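Local coordinates for lipolytic enzyme, G-D-S-L family (PDB 7BR2), which metabolises the drug diltiazem in a gut bacterium and belongs to the SGNH (GDSL) family of serine esterases, at residues G32-Y35 / H36-W40; A349-I352 / M353-E357; Y358-E361 / L362-F366; E426-V429 / L430-K433. All blocks are in the same frame, centred on the assembly; numbering follows the deposited sequence.

Contact 1 (G32-Y35 / H36-W40); sequences GGRY and HSFIW
With chi1 of 70° in Tyr-35 and 40° in His-36, CG of each residue lies between its own backbone N and carbonyl carbon, which brings the two neighbouring rings together. The imidazole presents its edge to the phenol: His-36 CD2 lies over the centre of one face of the Tyr-35 ring, 4.0 Å from Tyr-35 CZ, with the planes at 69°, an edge-to-face (T-shaped) pair. The polar ends of both reach back to Thr-30: the bond from His-36 NE2 to its carbonyl oxygen restrains the turn of the imidazole, and that between Tyr-35 OH and its hydroxyl anchors the far end of the phenol. At the edge of the phenol, Tyr-35 CD1 meets Ile-39 CD1 at 4.1 Å.

Arg-34 and Phe-38 make the second pairing. Arg-34 CB sits over the face of the Phe-38 ring, 3.7 Å from its centroid, as a CH-pi contact, and the extended arginine chain carries CD along to Phe-38 CZ, also at 3.7 Å. Beyond this, the guanidinium leaves for a salt bridge with Glu-357. The backbone joins in, since Phe-38 N donates to Arg-34 O at 2.7 Å and Ile-39 N to Tyr-35 O at 2.9 Å. These bonds wind the first turn of helix 35-46, packed between helix 210-223 and strand 53-58, next to a probable Ser-His-Asp triad of the kind used by SGNH hydrolases.

Contact 2 (A349-I352 / M353-E357); sequences ALTI and MHLNE
Local packing within one helix brings Leu-350 and Met-353 together, three residues apart on helix 344-377, the long helix that runs between helix 35-46 and helix 417-437. The two side chains lie side by side and point the same way, with Leu-350 CD2 3.7 Å from Met-353 CE and 4.0 Å from Met-353 SD. Met-353 sets out with CG anti to its backbone N (chi1 174°), and a bend at chi3 of 82° folds the methyl back beside the leucine.

Four successive i+4 bonds hold the backbone, running from Met-353 N to Ala-349 O through Asn-356 N to Ile-352 O. The straightest is Leu-355 N to Thr-351 O, 3.1 Å with an N-H...O angle of 174°. Further round, Leu-355 CD1 approaches Thr-351 CG2 at a loose 4.3 Å, on the face that meets Ile-437. Ile-352 packs on Leu-41 and Ile-434, while Asn-356 sends ND2 to Ser-37 O and takes Arg-359 NE on OD1.

Across the turn, then, dispersion between methyl and thioether groups supplements the main-chain bonds, while one end of the Asn-356 amide ties this helix to helix 35-46 and the other holds an arginine of its own.

Contact 3 (Y358-E361 / L362-F366); sequences YRWE and LERTF
Charge pairs Arg-359 with Glu-363 one turn further on. Arg-359 NH1 gives a hydrogen bond of 3.0 Å to Glu-363 OE1 within their salt bridge; the oxygen lies near the guanidinium plane, but the nitrogen comes from above the carboxylate, 55° out of its plane, and the two flat groups are 77° apart. Bends at chi2 and chi3 bring the arginine tip alongside the extended glutamate. Water 1 completes a second route, accepting from Arg-359 NH2 and donating to Glu-363 OE1, and water 2 donates both to that same oxygen and to Trp-360 O. OE1 of the buried Glu-363 is thus gripped by three donors, while OE2 accepts from Asn-56 N.

All this belongs to helix 344-377, which lies against helix 35-46 of the SGNH hydrolase domain. Its i+4 backbone bonds continue here, among them Glu-363 N to Arg-359 O at 2.9 Å. Thr-365 OG1 adds a bond of 2.7 Å to Leu-362 O, in the carbonyl plane and on a lone pair, and the same oxygen also accepts from Phe-366 N.

A CH-pi contact joins Arg-364 to Trp-360. The aliphatic part of the arginine covers one face of the indole: CG stands 3.7 Å from the centroid of the six-membered ring, 15° off its normal, and CD reaches Trp-360 CZ2 at 3.5 Å. The guanidinium continues to salt bridges with Asp-31 and Glu-368. Trp-360 NE1 donates to Gly-33 O, and Arg-34 makes a cation-pi contact with the indole.

Contact 4 (E426-V429 / L430-K433); sequences EMDV and LISK
Ile-431 packs back on the preceding turn, where its side chain follows the carbonyl of Met-427. CB lies 3.6 Å from Met-427 O. CG1, held anti to the carbonyl carbon of its own residue (chi1 -61°), comes closer still, to 3.1 Å from Met-427 O, and CD1 ends 3.4 Å from that oxygen. CD1 also comes within 4.1 Å of Asp-428 OD1, a loose touch; the same carboxylate oxygen forms a salt bridge with Arg-53. The carbonyl of Met-427 is therefore flanked by the aliphatic branch while it accepts the backbone N of the same isoleucine, at 2.9 Å and in the carbonyl plane.

Neighbouring residues follow the same pattern. Leu-430 turns CG to within 3.5 Å of Glu-426 O, which its own N-H also bonds. Ser-432 N bonds Asp-428 O, with the serine OG 3.0 Å from that oxygen. Lys-433 N closes the series on Val-429 O, and the lysine tip goes to Glu-436.

Leu-430, Ile-431 and Met-427 also face Leu-355, Arg-359 and Leu-362 of helix 344-377, so this is the pattern of an amphipathic surface helix: helix 417-437 has an apolar side against its neighbour and Val-429, Ser-432 and Lys-433 on the exposed side.

Overall arrangement
Contacts 2 and 3 follow one another on helix 344-377, their centres about 14 Å apart, and this helix is the hub to which the others attach. Contact 1 lies on one flank, its centre about 11 Å from that of contact 3 and 13 Å from that of contact 2; the Arg-34 NH2 to Glu-357 OE2 salt bridge, 2.7 Å, ties it to contact 2. Contact 4 packs on the helix through Leu-355 CD2 and Leu-430 CD2, 3.8 Å apart, and also reaches contact 1, where Trp-40 CH2 meets Ile-431 CD1 at 3.6 Å. Through Gly-33, contact 1 comes near the probable catalytic triad, Ser-28, His-207 and Asp-204, without touching it.

Contact 1 (G32-Y35 / H36-W40)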
loop_
_atom_site.group_PDB
_atom_site.type_symbol
_atom_site.label_atom_id
_atom_site.label_comp_id
_atom_site.label_asym_id
_atom_site.label_seq_id
_atom_site.Cartn_x
_atom_site.Cartn_y
_atom_site.Cartn_z
ATOM N N GLY A 32 6.614 -7.729 -5.564
ATOM C CA GLY A 32 5.934 -7.323 -6.767
ATOM C C GLY A 32 4.658 -6.545 -6.554
ATOM O O GLY A 32 4.003 -6.188 -7.540
ATOM N N GLY A 33 4.270 -6.263 -5.307
ATOM C CA GLY A 33 3.013 -5.602 -5.028
ATOM C C GLY A 33 3.146 -4.121 -4.687
ATOM O O GLY A 33 4.233 -3.573 -4.533
ATOM N N ARG A 34 1.985 -3.480 -4.508
ATOM C CA ARG A 34 1.930 -2.032 -4.368
ATOM C C ARG A 34 1.358 -1.541 -3.043
ATOM O O ARG A 34 1.243 -0.325 -2.857
ATOM C CB ARG A 34 1.113 -1.429 -5.518
ATOM C CG ARG A 34 1.847 -1.338 -6.863
ATOM C CD ARG A 34 0.901 -0.797 -7.913
ATOM N NE ARG A 34 1.487 -0.644 -9.247
ATOM C CZ ARG A 34 1.670 -1.637 -10.121
ATOM N NH1 ARG A 34 1.360 -2.893 -9.814
ATOM N NH2 ARG A 34 2.186 -1.371 -11.310
ATOM N N TYR A 35 1.038 -2.427 -2.105
ATOM C CA TYR A 35 0.407 -1.957 -0.880
ATOM C C TYR A 35 1.272 -0.908 -0.196
ATOM O O TYR A 35 0.755 0.091 0.319
ATOM C CB TYR A 35 0.104 -3.126 0.061
ATOM C CG TYR A 35 1.304 -3.792 0.708
ATOM C CD1 TYR A 35 1.921 -3.249 1.846
ATOM C CD2 TYR A 35 1.793 -4.995 0.219
ATOM C CE1 TYR A 35 3.028 -3.875 2.448
ATOM C CE2 TYR A 35 2.884 -5.635 0.817
ATOM C CZ TYR A 35 3.493 -5.075 1.932
ATOM O OH TYR A 35 4.574 -5.713 2.503
ATOM N N HIS A 36 2.595 -1.102 -0.207
ATOM C CA HIS A 36 3.487 -0.138 0.424
ATOM C C HIS A 36 3.510 1.165 -0.355
ATOM O O HIS A 36 3.563 2.253 0.240
ATOM C CB HIS A 36 4.897 -0.724 0.563
ATOM C CG HIS A 36 5.345 -1.535 -0.619
ATOM N ND1 HIS A 36 5.813 -0.966 -1.786
ATOM C CD2 HIS A 36 5.419 -2.876 -0.800
ATOM C CE1 HIS A 36 6.132 -1.920 -2.642
ATOM N NE2 HIS A 36 5.912 -3.088 -2.065
ATOM N N SER A 37 3.439 1.075 -1.684
ATOM C CA SER A 37 3.339 2.280 -2.503
ATOM C C SER A 37 2.014 3.008 -2.256
ATOM O O SER A 37 1.970 4.242 -2.217
ATOM C CB SER A 37 3.504 1.916 -3.980
ATOM O OG SER A 37 3.586 3.071 -4.797
ATOM N N PHE A 38 0.927 2.259 -2.070
ATOM C CA PHE A 38 -0.370 2.872 -1.790
ATOM C C PHE A 38 -0.371 3.539 -0.413
ATOM O O PHE A 38 -0.953 4.619 -0.230
ATOM C CB PHE A 38 -1.459 1.797 -1.890
ATOM C CG PHE A 38 -1.637 1.225 -3.288
ATOM C CD1 PHE A 38 -1.202 1.924 -4.409
ATOM C CD2 PHE A 38 -2.250 -0.012 -3.472
ATOM C CE1 PHE A 38 -1.374 1.405 -5.682
ATOM C CE2 PHE A 38 -2.414 -0.548 -4.749
ATOM C CZ PHE A 38 -1.987 0.166 -5.855
ATOM N N ILE A 39 0.308 2.925 0.558
ATOM C CA ILE A 39 0.437 3.526 1.888
ATOM C C ILE A 39 1.232 4.831 1.821
ATOM O O ILE A 39 0.848 5.859 2.412
ATOM C CB ILE A 39 1.081 2.529 2.866
ATOM C CG1 ILE A 39 0.156 1.339 3.142
ATOM C CG2 ILE A 39 1.428 3.223 4.168
ATOM C CD1 ILE A 39 0.863 0.163 3.879
ATOM N N TRP A 40 2.371 4.808 1.118
ATOM C CA TRP A 40 3.133 6.038 0.939
ATOM C C TRP A 40 2.287 7.092 0.233
ATOM O O TRP A 40 2.328 8.267 0.603
ATOM C CB TRP A 40 4.429 5.761 0.170
ATOM C CG TRP A 40 5.503 6.816 0.346
ATOM C CD1 TRP A 40 5.408 7.987 1.051
ATOM C CD2 TRP A 40 6.833 6.790 -0.202
ATOM N NE1 TRP A 40 6.587 8.685 0.971
ATOM C CE2 TRP A 40 7.479 7.975 0.210
ATOM C CE3 TRP A 40 7.537 5.879 -1.006
ATOM C CZ2 TRP A 40 8.802 8.272 -0.152
ATOM C CZ3 TRP A 40 8.849 6.174 -1.366
ATOM C CH2 TRP A 40 9.465 7.363 -0.941
#

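Contact 2 (A349-I352 / M353-E357)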
loop_
_atom_site.group_PDB
_atom_site.type_symbol
_atom_site.label_atom_id
_atom_site.label_comp_id
_atom_site.label_asym_id
_atom_site.label_seq_id
_atom_site.Cartn_x
_atom_site.Cartn_y
_atom_site.Cartn_z
ATOM N N ALA A 349 -3.845 15.434 -7.156
ATOM C CA ALA A 349 -3.565 14.177 -6.479
ATOM C C ALA A 349 -3.191 13.092 -7.484
ATOM O O ALA A 349 -2.293 12.284 -7.227
ATOM C CB ALA A 349 -4.767 13.771 -5.626
ATOM N N LEU A 350 -3.858 13.073 -8.643
ATOM C CA LEU A 350 -3.553 12.085 -9.676
ATOM C C LEU A 350 -2.139 12.276 -10.223
ATOM O O LEU A 350 -1.435 11.295 -10.507
ATOM C CB LEU A 350 -4.579 12.179 -10.809
ATOM C CG LEU A 350 -5.992 11.600 -10.636
ATOM C CD1 LEU A 350 -6.812 11.940 -11.875
ATOM C CD2 LEU A 350 -6.000 10.078 -10.407
ATOM N N THR A 351 -1.729 13.537 -10.414
ATOM C CA THR A 351 -0.349 13.826 -10.792
ATOM C C THR A 351 0.627 13.152 -9.832
ATOM O O THR A 351 1.579 12.474 -10.250
ATOM C CB THR A 351 -0.119 15.335 -10.797
ATOM O OG1 THR A 351 -1.130 15.984 -11.586
ATOM C CG2 THR A 351 1.262 15.639 -11.350
ATOM N N ILE A 352 0.393 13.341 -8.532
ATOM C CA ILE A 352 1.233 12.707 -7.513
ATOM C C ILE A 352 1.185 11.183 -7.626
ATOM O O ILE A 352 2.206 10.500 -7.471
ATOM C CB ILE A 352 0.809 13.183 -6.117
ATOM C CG1 ILE A 352 1.208 14.649 -5.957
ATOM C CG2 ILE A 352 1.464 12.327 -5.035
ATOM C CD1 ILE A 352 0.321 15.397 -5.029
ATOM N N MET A 353 -0.002 10.630 -7.886
ATOM C CA MET A 353 -0.165 9.181 -7.983
ATOM C C MET A 353 0.677 8.607 -9.115
ATOM O O MET A 353 1.307 7.552 -8.963
ATOM C CB MET A 353 -1.646 8.838 -8.193
ATOM C CG MET A 353 -1.953 7.371 -8.453
ATOM S SD MET A 353 -3.630 7.103 -9.118
ATOM C CE MET A 353 -3.427 7.449 -10.866
ATOM N N HIS A 354 0.676 9.281 -10.267
ATOM C CA HIS A 354 1.457 8.815 -11.408
ATOM C C HIS A 354 2.953 8.908 -11.129
ATOM O O HIS A 354 3.714 7.980 -11.453
ATOM C CB HIS A 354 1.097 9.623 -12.654
ATOM C CG HIS A 354 -0.278 9.361 -13.177
ATOM N ND1 HIS A 354 -0.771 8.087 -13.372
ATOM C CD2 HIS A 354 -1.256 10.211 -13.578
ATOM C CE1 HIS A 354 -1.998 8.164 -13.863
ATOM N NE2 HIS A 354 -2.318 9.441 -13.991
ATOM N N LEU A 355 3.395 10.035 -10.548
ATOM C CA LEU A 355 4.796 10.150 -10.139
ATOM C C LEU A 355 5.196 9.002 -9.219
ATOM O O LEU A 355 6.276 8.397 -9.380
ATOM C CB LEU A 355 5.023 11.499 -9.448
ATOM C CG LEU A 355 4.940 12.715 -10.381
ATOM C CD1 LEU A 355 4.826 14.011 -9.598
ATOM C CD2 LEU A 355 6.143 12.766 -11.318
ATOM N N ASN A 356 4.318 8.672 -8.261
ATOM C CA ASN A 356 4.611 7.623 -7.292
ATOM C C ASN A 356 4.695 6.259 -7.959
ATOM O O ASN A 356 5.506 5.417 -7.557
ATOM C CB ASN A 356 3.546 7.620 -6.202
ATOM C CG ASN A 356 3.822 6.595 -5.126
ATOM O OD1 ASN A 356 4.908 6.576 -4.539
ATOM N ND2 ASN A 356 2.846 5.717 -4.872
ATOM N N GLU A 357 3.869 6.017 -8.984
ATOM C CA GLU A 357 3.937 4.743 -9.711
ATOM C C GLU A 357 5.235 4.621 -10.530
ATOM O O GLU A 357 5.876 3.556 -10.538
ATOM C CB GLU A 357 2.686 4.602 -10.587
ATOM C CG GLU A 357 2.715 3.491 -11.628
ATOM C CD GLU A 357 2.639 2.089 -11.045
ATOM O OE1 GLU A 357 2.209 1.937 -9.876
ATOM O OE2 GLU A 357 3.019 1.132 -11.770
#

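Contact 3 (Y358-E361 / L362-F366)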
loop_
_atom_site.group_PDB
_atom_site.type_symbol
_atom_site.label_atom_id
_atom_site.label_comp_id
_atom_site.label_asym_id
_atom_site.label_seq_id
_atom_site.Cartn_x
_atom_site.Cartn_y
_atom_site.Cartn_z
ATOM N N TYR A 358 5.647 5.705 -11.206
ATOM C CA TYR A 358 6.962 5.717 -11.862
ATOM C C TYR A 358 8.065 5.343 -10.875
ATOM O O TYR A 358 8.955 4.520 -11.165
ATOM C CB TYR A 358 7.269 7.107 -12.427
ATOM C CG TYR A 358 6.574 7.512 -13.705
ATOM C CD1 TYR A 358 6.601 6.692 -14.828
ATOM C CD2 TYR A 358 5.930 8.735 -13.808
ATOM C CE1 TYR A 358 5.991 7.071 -16.004
ATOM C CE2 TYR A 358 5.303 9.118 -14.993
ATOM C CZ TYR A 358 5.338 8.278 -16.079
ATOM O OH TYR A 358 4.729 8.630 -17.260
ATOM N N ARG A 359 8.018 5.972 -9.694
ATOM C CA ARG A 359 8.981 5.693 -8.630
ATOM C C ARG A 359 8.944 4.228 -8.221
ATOM O O ARG A 359 9.989 3.575 -8.102
ATOM C CB ARG A 359 8.691 6.596 -7.425
ATOM C CG ARG A 359 9.559 6.322 -6.211
ATOM C CD ARG A 359 8.791 6.601 -4.916
ATOM N NE ARG A 359 7.629 5.726 -4.741
ATOM C CZ ARG A 359 7.690 4.457 -4.338
ATOM N NH1 ARG A 359 8.867 3.907 -4.068
ATOM N NH2 ARG A 359 6.574 3.741 -4.198
ATOM N N TRP A 360 7.738 3.693 -8.016
ATOM C CA TRP A 360 7.596 2.297 -7.619
ATOM C C TRP A 360 8.248 1.367 -8.642
ATOM O O TRP A 360 8.911 0.391 -8.264
ATOM C CB TRP A 360 6.112 1.964 -7.417
ATOM C CG TRP A 360 5.836 0.517 -7.170
ATOM C CD1 TRP A 360 5.812 -0.125 -5.963
ATOM C CD2 TRP A 360 5.560 -0.480 -8.165
ATOM N NE1 TRP A 360 5.523 -1.459 -6.147
ATOM C CE2 TRP A 360 5.375 -1.704 -7.489
ATOM C CE3 TRP A 360 5.459 -0.456 -9.557
ATOM C CZ2 TRP A 360 5.095 -2.900 -8.165
ATOM C CZ3 TRP A 360 5.175 -1.648 -10.231
ATOM C CH2 TRP A 360 4.995 -2.850 -9.531
ATOM N N GLU A 361 8.108 1.678 -9.942
ATOM C CA GLU A 361 8.732 0.843 -10.980
ATOM C C GLU A 361 10.255 0.866 -10.883
ATOM O O GLU A 361 10.922 -0.185 -10.958
ATOM C CB GLU A 361 8.298 1.308 -12.372
ATOM C CG GLU A 361 6.934 0.794 -12.801
ATOM C CD GLU A 361 6.380 1.509 -14.029
ATOM O OE1 GLU A 361 7.186 1.931 -14.891
ATOM O OE2 GLU A 361 5.126 1.666 -14.112
ATOM N N LEU A 362 10.826 2.066 -10.722
ATOM C CA LEU A 362 12.273 2.158 -10.530
ATOM C C LEU A 362 12.715 1.318 -9.332
ATOM O O LEU A 362 13.666 0.507 -9.415
ATOM C CB LEU A 362 12.664 3.620 -10.340
ATOM C CG LEU A 362 12.727 4.446 -11.621
ATOM C CD1 LEU A 362 12.811 5.966 -11.323
ATOM C CD2 LEU A 362 13.879 3.991 -12.492
ATOM N N GLU A 363 11.986 1.446 -8.219
ATOM C CA GLU A 363 12.340 0.662 -7.036
ATOM C C GLU A 363 12.276 -0.834 -7.331
ATOM O O GLU A 363 13.120 -1.604 -6.849
ATOM C CB GLU A 363 11.434 1.024 -5.859
ATOM C CG GLU A 363 11.916 0.441 -4.538
ATOM C CD GLU A 363 11.001 0.765 -3.354
ATOM O OE1 GLU A 363 9.810 1.097 -3.577
ATOM O OE2 GLU A 363 11.491 0.685 -2.200
ATOM N N ARG A 364 11.313 -1.261 -8.154
ATOM C CA ARG A 364 11.250 -2.681 -8.505
ATOM C C ARG A 364 12.514 -3.131 -9.219
ATOM O O ARG A 364 12.971 -4.270 -9.031
ATOM C CB ARG A 364 10.033 -2.986 -9.377
ATOM C CG ARG A 364 8.711 -3.125 -8.593
ATOM C CD ARG A 364 8.102 -4.523 -8.733
ATOM N NE ARG A 364 8.984 -5.578 -8.249
ATOM C CZ ARG A 364 9.728 -6.350 -9.036
ATOM N NH1 ARG A 364 10.500 -7.283 -8.508
ATOM N NH2 ARG A 364 9.701 -6.179 -10.348
ATOM N N THR A 365 13.096 -2.267 -10.057
ATOM C CA THR A 365 14.355 -2.695 -10.685
ATOM C C THR A 365 15.425 -2.920 -9.625
ATOM O O THR A 365 16.210 -3.884 -9.704
ATOM C CB THR A 365 14.846 -1.700 -11.746
ATOM O OG1 THR A 365 15.412 -0.532 -11.129
ATOM C CG2 THR A 365 13.717 -1.306 -12.678
ATOM N N PHE A 366 15.421 -2.084 -8.578
ATOM C CA PHE A 366 16.348 -2.359 -7.473
ATOM C C PHE A 366 16.034 -3.682 -6.775
ATOM O O PHE A 366 16.953 -4.374 -6.303
ATOM C CB PHE A 366 16.343 -1.206 -6.463
ATOM C CG PHE A 366 17.191 -0.027 -6.877
ATOM C CD1 PHE A 366 16.693 0.939 -7.735
ATOM C CD2 PHE A 366 18.483 0.125 -6.375
ATOM C CE1 PHE A 366 17.473 2.035 -8.120
ATOM C CE2 PHE A 366 19.270 1.218 -6.751
ATOM C CZ PHE A 366 18.755 2.175 -7.635
HETATM O O HOH W 1 6.877 1.349 -2.654
HETATM O O HOH W 2 8.718 -1.095 -5.467
#

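Contact 4 (E426-V429 / L430-K433)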
loop_
_atom_site.group_PDB
_atom_site.type_symbol
_atom_site.label_atom_id
_atom_site.label_comp_id
_atom_site.label_asym_id
_atom_site.label_seq_id
_atom_site.Cartn_x
_atom_site.Cartn_y
_atom_site.Cartn_z
ATOM N N GLU A 426 17.208 9.247 -9.698
ATOM C CA GLU A 426 15.942 9.353 -10.418
ATOM C C GLU A 426 14.744 9.180 -9.477
ATOM O O GLU A 426 13.756 9.934 -9.530
ATOM C CB GLU A 426 15.907 8.303 -11.527
ATOM C CG GLU A 426 16.619 8.711 -12.789
ATOM C CD GLU A 426 16.396 7.696 -13.899
ATOM O OE1 GLU A 426 17.265 6.832 -14.169
ATOM O OE2 GLU A 426 15.321 7.780 -14.523
ATOM N N MET A 427 14.800 8.159 -8.628
ATOM C CA MET A 427 13.742 8.002 -7.639
ATOM C C MET A 427 13.615 9.266 -6.793
ATOM O O MET A 427 12.502 9.717 -6.494
ATOM C CB MET A 427 14.005 6.775 -6.772
ATOM C CG MET A 427 13.798 5.479 -7.528
ATOM S SD MET A 427 13.731 4.042 -6.434
ATOM C CE MET A 427 15.288 4.113 -5.567
ATOM N N ASP A 428 14.753 9.860 -6.413
ATOM C CA ASP A 428 14.729 11.087 -5.621
ATOM C C ASP A 428 14.164 12.257 -6.412
ATOM O O ASP A 428 13.513 13.132 -5.834
ATOM C CB ASP A 428 16.134 11.422 -5.114
ATOM C CG ASP A 428 16.548 10.567 -3.932
ATOM O OD1 ASP A 428 15.663 10.087 -3.182
ATOM O OD2 ASP A 428 17.769 10.345 -3.777
ATOM N N VAL A 429 14.400 12.299 -7.724
ATOM C CA VAL A 429 13.763 13.317 -8.551
ATOM C C VAL A 429 12.256 13.227 -8.407
ATOM O O VAL A 429 11.567 14.232 -8.205
ATOM C CB VAL A 429 14.173 13.161 -10.025
ATOM C CG1 VAL A 429 13.131 13.827 -10.925
ATOM C CG2 VAL A 429 15.543 13.749 -10.258
ATOM N N LEU A 430 11.732 12.009 -8.511
ATOM C CA LEU A 430 10.286 11.815 -8.433
ATOM C C LEU A 430 9.748 12.155 -7.048
ATOM O O LEU A 430 8.706 12.810 -6.921
ATOM C CB LEU A 430 9.939 10.375 -8.803
ATOM C CG LEU A 430 10.289 9.994 -10.233
ATOM C CD1 LEU A 430 10.187 8.494 -10.424
ATOM C CD2 LEU A 430 9.369 10.736 -11.201
ATOM N N ILE A 431 10.448 11.709 -6.004
ATOM C CA ILE A 431 10.008 11.963 -4.634
ATOM C C ILE A 431 10.027 13.459 -4.329
ATOM O O ILE A 431 9.121 13.987 -3.661
ATOM C CB ILE A 431 10.875 11.150 -3.649
ATOM C CG1 ILE A 431 10.709 9.648 -3.944
ATOM C CG2 ILE A 431 10.489 11.446 -2.199
ATOM C CD1 ILE A 431 11.774 8.741 -3.328
ATOM N N SER A 432 11.074 14.163 -4.777
ATOM C CA SER A 432 11.122 15.608 -4.588
ATOM C C SER A 432 9.989 16.294 -5.330
ATOM O O SER A 432 9.382 17.233 -4.809
ATOM C CB SER A 432 12.466 16.182 -5.035
ATOM O OG SER A 432 13.504 15.675 -4.218
ATOM N N LYS A 433 9.708 15.872 -6.565
ATOM C CA LYS A 433 8.597 16.495 -7.272
ATOM C C LYS A 433 7.299 16.305 -6.492
ATOM O O LYS A 433 6.529 17.254 -6.305
ATOM C CB LYS A 433 8.484 15.923 -8.681
ATOM C CG LYS A 433 7.686 16.806 -9.639
ATOM C CD LYS A 433 8.244 18.213 -9.616
ATOM C CE LYS A 433 8.318 18.799 -11.001
ATOM N NZ LYS A 433 9.038 20.101 -11.037
#